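Local coordinates for XC6422 protein (Xanthomonas campestris, PDB 2FUK) that adopts the fold of a small serine alpha/beta-hydrolase without a lid and probably works as a hydrolase, at residues Ile140-Gly145 and Val160-Ala165. Numbering follows the deposited sequence.
Sequences IAPPAG and VIQGDA
A141 and I161 are joined by a backbone hydrogen bond at the C-terminal ends of two neighbouring parallel strands, 136-140 and 158-163, in the central sheet of this alpha/beta-hydrolase. A141 N gives its hydrogen to I161 O at 2.9 Å, nearly straight (168°), and the CA-H of I140 adds a weaker contact to the same oxygen, with I140 CA to I161 O 3.6 Å. I140 and I161 pair directly and project from one face of the sheet, where I161 packs on L204, A207 and L208 of helix 201-212. Past this bridge A141 takes left-handed backbone angles (phi and psi both 56°), and the chain leaves the sheet. P142 CG and CD then meet V160 CG1, the methyl anti to its backbone N (chi1 172°). Around the P142 ring, CB stays clear of V160, CG comes to 4.0 Å from V160 CG1, and CD also touches the end of the Q162 side chain, which bends at chi2 back toward A141. V174 of helix 171-178 packs against both P142 and Q162. Shortly beyond this strand comes the aspartate of the probable catalytic triad. The nearest apolar approach across the contact is P142 CD to V160 CG1, 3.9 Å.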
loop_
_atom_site.group_PDB
_atom_site.type_symbol
_atom_site.label_atom_id
_atom_site.label_comp_id
_atom_site.label_asym_id
_atom_site.label_seq_id
_atom_site.Cartn_x
_atom_site.Cartn_y
_atom_site.Cartn_z
ATOM N N ILE A 140 1.343 -9.377 16.471
ATOM C CA ILE A 140 2.595 -8.831 15.981
ATOM C C ILE A 140 3.492 -8.623 17.198
ATOM O O ILE A 140 3.179 -7.831 18.080
ATOM C CB ILE A 140 2.363 -7.487 15.262
ATOM C CG1 ILE A 140 1.345 -7.680 14.126
ATOM C CG2 ILE A 140 3.686 -6.958 14.724
ATOM C CD1 ILE A 140 0.915 -6.382 13.448
ATOM N N ALA A 141 4.603 -9.349 17.233
ATOM C CA ALA A 141 5.551 -9.280 18.335
ATOM C C ALA A 141 4.904 -9.581 19.688
ATOM O O ALA A 141 4.987 -8.773 20.620
ATOM C CB ALA A 141 6.224 -7.912 18.365
ATOM N N PRO A 142 4.253 -10.753 19.817
ATOM C CA PRO A 142 3.624 -11.083 21.102
ATOM C C PRO A 142 4.738 -11.067 22.133
ATOM O O PRO A 142 5.738 -11.755 21.974
ATOM C CB PRO A 142 3.058 -12.483 20.866
ATOM C CG PRO A 142 3.989 -13.058 19.825
ATOM C CD PRO A 142 4.176 -11.890 18.884
ATOM N N PRO A 143 4.577 -10.278 23.200
ATOM C CA PRO A 143 5.597 -10.174 24.244
ATOM C C PRO A 143 5.801 -11.377 25.151
ATOM O O PRO A 143 5.633 -11.272 26.362
ATOM C CB PRO A 143 5.156 -8.932 25.013
ATOM C CG PRO A 143 3.672 -9.041 24.952
ATOM C CD PRO A 143 3.424 -9.407 23.500
ATOM N N ALA A 144 6.165 -12.520 24.570
ATOM C CA ALA A 144 6.417 -13.711 25.373
ATOM C C ALA A 144 7.627 -13.420 26.253
ATOM O O ALA A 144 8.545 -12.690 25.856
ATOM C CB ALA A 144 6.697 -14.902 24.480
ATOM N N GLY A 145 7.622 -13.990 27.449
ATOM C CA GLY A 145 8.722 -13.761 28.364
ATOM C C GLY A 145 8.451 -12.632 29.346
ATOM O O GLY A 145 9.132 -12.540 30.369
ATOM N N VAL A 160 1.052 -15.127 13.622
ATOM C CA VAL A 160 2.052 -14.463 14.449
ATOM C C VAL A 160 3.183 -13.961 13.554
ATOM O O VAL A 160 3.698 -14.703 12.713
ATOM C CB VAL A 160 2.654 -15.422 15.506
ATOM C CG1 VAL A 160 3.824 -14.738 16.218
ATOM C CG2 VAL A 160 1.594 -15.817 16.518
ATOM N N ILE A 161 3.551 -12.696 13.725
ATOM C CA ILE A 161 4.636 -12.092 12.965
ATOM C C ILE A 161 5.663 -11.582 13.967
ATOM O O ILE A 161 5.332 -10.820 14.879
ATOM C CB ILE A 161 4.127 -10.931 12.093
ATOM C CG1 ILE A 161 3.121 -11.479 11.078
ATOM C CG2 ILE A 161 5.297 -10.242 11.395
ATOM C CD1 ILE A 161 2.393 -10.424 10.298
ATOM N N GLN A 162 6.908 -12.010 13.801
ATOM C CA GLN A 162 7.959 -11.617 14.725
ATOM C C GLN A 162 9.246 -11.148 14.065
ATOM O O GLN A 162 9.775 -11.816 13.182
ATOM C CB GLN A 162 8.278 -12.800 15.647
ATOM C CG GLN A 162 9.445 -12.557 16.600
ATOM C CD GLN A 162 9.123 -11.494 17.626
ATOM O OE1 GLN A 162 9.931 -10.601 17.898
ATOM N NE2 GLN A 162 7.944 -11.590 18.210
ATOM N N GLY A 163 9.753 -9.998 14.502
ATOM C CA GLY A 163 11.010 -9.513 13.960
ATOM C C GLY A 163 12.113 -10.316 14.622
ATOM O O GLY A 163 12.137 -10.442 15.843
ATOM N N ASP A 164 13.026 -10.870 13.833
ATOM C CA ASP A 164 14.097 -11.676 14.402
ATOM C C ASP A 164 15.273 -10.920 15.001
ATOM O O ASP A 164 16.233 -11.536 15.467
ATOM C CB ASP A 164 14.591 -12.685 13.369
ATOM C CG ASP A 164 14.111 -14.086 13.668
ATOM O OD1 ASP A 164 13.837 -14.833 12.713
ATOM O OD2 ASP A 164 14.021 -14.448 14.864
ATOM N N ALA A 165 15.197 -9.594 14.999
ATOM C CA ALA A 165 16.237 -8.754 15.589
ATOM C C ALA A 165 15.568 -7.820 16.602
ATOM O O ALA A 165 16.037 -6.709 16.852
ATOM C CB ALA A 165 16.952 -7.951 14.509
#